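Local structure of D-alanyl-D-alanine carboxypeptidase (Penicillin binding protein) family protein (Francisella tularensis subsp. tularensis, 6OSU) at residues V111-L116 and I130-Y135; A206-S211 and L251-D256. The protein probably removes the C-terminal D-alanyl residue from sugar-peptide precursors of the bacterial cell wall, as a penicillin-binding serine carboxypeptidase of peptidase family S11. All coordinates share one frame; numbering follows the deposited sequence.

Contact 1: residues V111-L116 and I130-Y135; sequences VSVRNL and IALAEY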
loop_
_atom_site.group_PDB
_atom_site.type_symbol
_atom_site.label_atom_id
_atom_site.label_comp_id
_atom_site.label_asym_id
_atom_site.label_seq_id
_atom_site.Cartn_x
_atom_site.Cartn_y
_atom_site.Cartn_z
ATOM N N VAL A 111 26.055 -7.521 -10.352
ATOM C CA VAL A 111 24.652 -7.581 -10.745
ATOM C C VAL A 111 24.058 -6.187 -10.607
ATOM O O VAL A 111 24.353 -5.472 -9.642
ATOM C CB VAL A 111 23.861 -8.606 -9.898
ATOM C CG1 VAL A 111 22.397 -8.614 -10.290
ATOM C CG2 VAL A 111 24.453 -10.004 -10.050
ATOM N N SER A 112 23.233 -5.795 -11.574
ATOM C CA SER A 112 22.645 -4.466 -11.546
ATOM C C SER A 112 21.632 -4.339 -10.408
ATOM O O SER A 112 21.099 -5.330 -9.896
ATOM C CB SER A 112 21.974 -4.144 -12.884
ATOM O OG SER A 112 20.761 -4.858 -13.035
ATOM N N VAL A 113 21.382 -3.090 -10.003
ATOM C CA VAL A 113 20.350 -2.818 -9.003
ATOM C C VAL A 113 19.007 -3.338 -9.485
ATOM O O VAL A 113 18.262 -3.978 -8.734
ATOM C CB VAL A 113 20.274 -1.311 -8.692
ATOM C CG1 VAL A 113 19.144 -1.027 -7.718
ATOM C CG2 VAL A 113 21.584 -0.800 -8.146
ATOM N N ARG A 114 18.680 -3.065 -10.754
ATOM C CA ARG A 114 17.395 -3.494 -11.292
ATOM C C ARG A 114 17.202 -4.997 -11.126
ATOM O O ARG A 114 16.131 -5.449 -10.704
ATOM C CB ARG A 114 17.275 -3.084 -12.762
ATOM C CG ARG A 114 15.832 -2.928 -13.232
ATOM C CD ARG A 114 15.717 -2.373 -14.652
ATOM N NE ARG A 114 15.555 -0.916 -14.697
ATOM C CZ ARG A 114 14.435 -0.267 -14.372
ATOM N NH1 ARG A 114 13.366 -0.937 -13.954
ATOM N NH2 ARG A 114 14.384 1.058 -14.457
ATOM N N ASN A 115 18.241 -5.787 -11.419
ATOM C CA ASN A 115 18.133 -7.233 -11.248
ATOM C C ASN A 115 18.024 -7.618 -9.775
ATOM O O ASN A 115 17.204 -8.470 -9.411
ATOM C CB ASN A 115 19.323 -7.935 -11.897
ATOM C CG ASN A 115 19.240 -7.939 -13.410
ATOM O OD1 ASN A 115 18.152 -7.919 -13.983
ATOM N ND2 ASN A 115 20.395 -7.975 -14.067
ATOM N N LEU A 116 18.846 -7.007 -8.913
ATOM C CA LEU A 116 18.814 -7.341 -7.490
ATOM C C LEU A 116 17.485 -6.953 -6.856
ATOM O O LEU A 116 16.943 -7.700 -6.034
ATOM C CB LEU A 116 19.968 -6.659 -6.755
ATOM C CG LEU A 116 21.376 -7.199 -6.998
ATOM C CD1 LEU A 116 22.395 -6.378 -6.226
ATOM C CD2 LEU A 116 21.460 -8.664 -6.606
ATOM N N ILE A 130 20.698 -9.107 0.798
ATOM C CA ILE A 130 21.943 -8.906 1.533
ATOM C C ILE A 130 22.956 -8.155 0.678
ATOM O O ILE A 130 23.725 -7.329 1.186
ATOM C CB ILE A 130 22.490 -10.262 2.020
ATOM C CG1 ILE A 130 21.565 -10.851 3.088
ATOM C CG2 ILE A 130 23.910 -10.125 2.553
ATOM C CD1 ILE A 130 21.152 -9.849 4.149
ATOM N N ALA A 131 22.969 -8.420 -0.633
ATOM C CA ALA A 131 23.925 -7.748 -1.510
ATOM C C ALA A 131 23.626 -6.259 -1.617
ATOM O O ALA A 131 24.550 -5.439 -1.663
ATOM C CB ALA A 131 23.923 -8.400 -2.892
ATOM N N LEU A 132 22.344 -5.887 -1.663
ATOM C CA LEU A 132 21.990 -4.471 -1.672
ATOM C C LEU A 132 22.302 -3.816 -0.333
ATOM O O LEU A 132 22.779 -2.674 -0.290
ATOM C CB LEU A 132 20.510 -4.297 -2.014
ATOM C CG LEU A 132 20.105 -4.546 -3.465
ATOM C CD1 LEU A 132 18.594 -4.690 -3.581
ATOM C CD2 LEU A 132 20.612 -3.426 -4.356
ATOM N N ALA A 133 22.049 -4.526 0.768
ATOM C CA ALA A 133 22.259 -3.954 2.092
ATOM C C ALA A 133 23.737 -3.696 2.356
ATOM O O ALA A 133 24.110 -2.625 2.848
ATOM C CB ALA A 133 21.672 -4.877 3.160
ATOM N N GLU A 134 24.594 -4.671 2.037
ATOM C CA GLU A 134 26.029 -4.489 2.233
ATOM C C GLU A 134 26.562 -3.297 1.447
ATOM O O GLU A 134 27.481 -2.611 1.907
ATOM C CB GLU A 134 26.784 -5.757 1.831
ATOM C CG GLU A 134 26.562 -6.952 2.747
ATOM C CD GLU A 134 27.407 -8.153 2.350
ATOM O OE1 GLU A 134 27.514 -8.440 1.136
ATOM O OE2 GLU A 134 27.976 -8.802 3.253
ATOM N N TYR A 135 25.997 -3.028 0.268
ATOM C CA TYR A 135 26.512 -1.957 -0.576
ATOM C C TYR A 135 26.089 -0.585 -0.063
ATOM O O TYR A 135 26.902 0.345 -0.008
ATOM C CB TYR A 135 26.039 -2.158 -2.016
ATOM C CG TYR A 135 26.641 -1.176 -2.991
ATOM C CD1 TYR A 135 27.845 -1.450 -3.625
ATOM C CD2 TYR A 135 26.009 0.028 -3.276
ATOM C CE1 TYR A 135 28.402 -0.553 -4.516
ATOM C CE2 TYR A 135 26.559 0.931 -4.166
ATOM C CZ TYR A 135 27.755 0.636 -4.784
ATOM O OH TYR A 135 28.305 1.533 -5.671
#
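L116 and L132 meet with matching first torsions: chi1 is -72° in L116 and -73° in L132, which in each residue places CG beside the backbone N and opposite the carbonyl carbon. Both bonds from the backbone already head for the partner helix, and the two side chains run antiparallel, side by side. L132 consequently lies alongside L116 rather than end on: its CG is 3.9 Å from L116 CB, and its CD2 is 3.9 Å from L116 CD1. The same methyl, L116 CD1, also reaches A131 CB at 4.2 Å. V113 adds a looser touch to that L132 methyl, V113 CG1 standing 4.4 Å from L132 CD2. All four residues are buried, and the joint is purely apolar, with the L116 and L132 CA atoms 7.2 Å apart.

S112 starts the first helix as its N-cap, its OG accepting from N115 N at 3.1 Å. The side chain of L132 is about 9 Å from that of K67, the predicted proton acceptor, which is carried by helix 66-79. Helix 113-123 packs on helix 126-137 just after leaving strand 110-112. I89 of the paired strand 88-90 touches V113, L116 and L132, while V74 of helix 66-79 touches V113 and L132.

Contact 2: residues A206-S211 and L251-D256; sequences ATKQDS and LFPKGD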
loop_
_atom_site.group_PDB
_atom_site.type_symbol
_atom_site.label_atom_id
_atom_site.label_comp_id
_atom_site.label_asym_id
_atom_site.label_seq_id
_atom_site.Cartn_x
_atom_site.Cartn_y
_atom_site.Cartn_z
ATOM N N ALA A 206 21.568 -17.677 -14.792
ATOM C CA ALA A 206 22.572 -17.782 -13.740
ATOM C C ALA A 206 23.987 -17.824 -14.307
ATOM O O ALA A 206 24.941 -17.466 -13.608
ATOM C CB ALA A 206 22.304 -19.017 -12.881
ATOM N N THR A 207 24.146 -18.256 -15.560
ATOM C CA THR A 207 25.477 -18.308 -16.157
ATOM C C THR A 207 26.026 -16.906 -16.390
ATOM O O THR A 207 27.120 -16.569 -15.921
ATOM C CB THR A 207 25.440 -19.098 -17.468
ATOM O OG1 THR A 207 25.175 -20.480 -17.192
ATOM C CG2 THR A 207 26.766 -18.975 -18.204
ATOM N N LYS A 208 25.278 -16.072 -17.111
ATOM C CA LYS A 208 25.682 -14.694 -17.358
ATOM C C LYS A 208 25.400 -13.767 -16.185
ATOM O O LYS A 208 25.901 -12.636 -16.182
ATOM C CB LYS A 208 24.972 -14.156 -18.604
ATOM C CG LYS A 208 25.653 -14.493 -19.920
ATOM C CD LYS A 208 24.622 -14.697 -21.019
ATOM C CE LYS A 208 25.209 -14.454 -22.400
ATOM N NZ LYS A 208 24.963 -13.056 -22.858
ATOM N N GLN A 209 24.623 -14.215 -15.200
ATOM C CA GLN A 209 24.174 -13.381 -14.086
ATOM C C GLN A 209 23.435 -12.148 -14.609
ATOM O O GLN A 209 23.818 -10.999 -14.379
ATOM C CB GLN A 209 25.347 -12.997 -13.180
ATOM C CG GLN A 209 25.937 -14.162 -12.399
ATOM C CD GLN A 209 25.092 -14.546 -11.203
ATOM O OE1 GLN A 209 25.122 -13.876 -10.174
ATOM N NE2 GLN A 209 24.328 -15.626 -11.332
ATOM N N ASP A 210 22.362 -12.423 -15.347
ATOM C CA ASP A 210 21.465 -11.389 -15.842
ATOM C C ASP A 210 20.112 -12.027 -16.123
ATOM O O ASP A 210 19.988 -13.251 -16.204
ATOM C CB ASP A 210 22.016 -10.711 -17.100
ATOM C CG ASP A 210 21.343 -9.382 -17.386
ATOM O OD1 ASP A 210 21.975 -8.331 -17.153
ATOM O OD2 ASP A 210 20.172 -9.385 -17.821
ATOM N N SER A 211 19.099 -11.184 -16.273
ATOM C CA SER A 211 17.737 -11.646 -16.487
ATOM C C SER A 211 17.332 -11.497 -17.951
ATOM O O SER A 211 18.035 -10.899 -18.769
ATOM C CB SER A 211 16.765 -10.881 -15.585
ATOM O OG SER A 211 16.827 -9.489 -15.841
ATOM N N LEU A 251 19.904 -14.264 -26.213
ATOM C CA LEU A 251 19.260 -14.179 -24.907
ATOM C C LEU A 251 19.198 -15.532 -24.212
ATOM O O LEU A 251 19.267 -15.595 -22.979
ATOM C CB LEU A 251 17.851 -13.604 -25.052
ATOM C CG LEU A 251 17.753 -12.186 -25.614
ATOM C CD1 LEU A 251 16.300 -11.809 -25.871
ATOM C CD2 LEU A 251 18.412 -11.191 -24.671
ATOM N N PHE A 252 19.064 -16.613 -24.977
ATOM C CA PHE A 252 19.037 -17.972 -24.441
ATOM C C PHE A 252 20.084 -18.790 -25.178
ATOM O O PHE A 252 19.759 -19.535 -26.113
ATOM C CB PHE A 252 17.652 -18.604 -24.586
ATOM C CG PHE A 252 16.557 -17.836 -23.907
ATOM C CD1 PHE A 252 16.300 -18.016 -22.557
ATOM C CD2 PHE A 252 15.776 -16.942 -24.620
ATOM C CE1 PHE A 252 15.284 -17.314 -21.929
ATOM C CE2 PHE A 252 14.761 -16.239 -23.999
ATOM C CZ PHE A 252 14.515 -16.426 -22.651
ATOM N N PRO A 253 21.361 -18.669 -24.792
ATOM C CA PRO A 253 22.413 -19.456 -25.457
ATOM C C PRO A 253 22.213 -20.951 -25.265
ATOM O O PRO A 253 21.201 -21.370 -24.699
ATOM C CB PRO A 253 23.701 -18.967 -24.780
ATOM C CG PRO A 253 23.348 -17.627 -24.201
ATOM C CD PRO A 253 21.914 -17.743 -23.790
ATOM N N LYS A 254 23.151 -21.768 -25.727
ATOM C CA LYS A 254 23.048 -23.216 -25.589
ATOM C C LYS A 254 23.936 -23.675 -24.439
ATOM O O LYS A 254 25.162 -23.532 -24.497
ATOM C CB LYS A 254 23.428 -23.917 -26.894
ATOM C CG LYS A 254 22.424 -23.682 -28.018
ATOM C CD LYS A 254 22.655 -24.597 -29.215
ATOM C CE LYS A 254 23.608 -23.977 -30.226
ATOM N NZ LYS A 254 23.294 -24.426 -31.611
ATOM N N GLY A 255 23.315 -24.223 -23.393
ATOM C CA GLY A 255 24.030 -24.704 -22.232
ATOM C C GLY A 255 24.025 -23.765 -21.043
ATOM O O GLY A 255 24.486 -24.160 -19.965
ATOM N N ASP A 256 23.523 -22.543 -21.206
ATOM C CA ASP A 256 23.453 -21.600 -20.098
ATOM C C ASP A 256 22.432 -22.056 -19.062
ATOM O O ASP A 256 21.349 -22.536 -19.401
ATOM C CB ASP A 256 23.095 -20.209 -20.620
ATOM C CG ASP A 256 24.294 -19.476 -21.192
ATOM O OD1 ASP A 256 24.575 -18.349 -20.734
ATOM O OD2 ASP A 256 24.971 -20.042 -22.078
#
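The backbones of 206-211 and 251-256 come nearest at T207 and D256, whose CA atoms lie 5.5 Å apart, where a turn with helical backbone angles at 206-208 meets an irregular loop. The side chains of T207 and D256 lie roughly perpendicular. D256 CB points past the turn, but the carboxylate swings back to it and sets OD1 3.4 Å from T207 CG2 and 3.5 Å from T207 CB. This is van der Waals contact with the carbon side of the threonine. The first torsion of T207 (chi1 -68°) puts CG2 anti to its backbone N and OG1 beside it; the hydroxyl is hydrogen-bonded to the backbone N of N257, the residue following D256. D256 OD1 has a polar partner of its own, a weak hydrogen bond with N205 ND2.

K208 brings its aliphatic chain to the same carboxylate, CD lying 3.7 Å from D256 OD1. Bends at chi2 and chi4 accompany a course that takes K208 CE to 4.1 Å from P253 CG, so a lysine methylene packs against the proline ring. K208 NZ remains 5.7 Å from D256 OD1; opposite charges at that separation may attract, but they make no salt bridge.

Within the turn, Q209 NE2 donates to A206 O at 3.0 Å, near the amide plane of Q209. Opposite N205 the hairpin sets two residues, Q209 and D210, and Q209 has left-handed backbone angles (phi 56°, psi 59°), which fits a G1 beta bulge. The arrangement is thus consistent with a bulged beta hairpin, strands 201-205 and 210-212, whose turn lies against the loop leading into strand 258-262 of the same three-stranded antiparallel sheet, at the surface and away from the annotated sites.

In the fold
Contact 1 is a buried helix-to-helix joint of aliphatic side chains, in the same family domain as the predicted catalytic residues, whereas contact 2 is a surface meeting of a hairpin turn with a loop. Their chemistry follows: aliphatic carbons alone in the first, carbon against carboxylate oxygen and proline in the second, with polar ends served by neighbours such as N257. They hold different elements, and their centres are 19 Å apart, yet they touch. N115 OD1, on the helix of contact 1, makes a probable hydrogen bond of 2.8 Å with S211 OG, while V111 CG2 packs on Q209 OE1. These two links help tie the hairpin of the three-stranded sheet to strand 110-112 and helix 113-123.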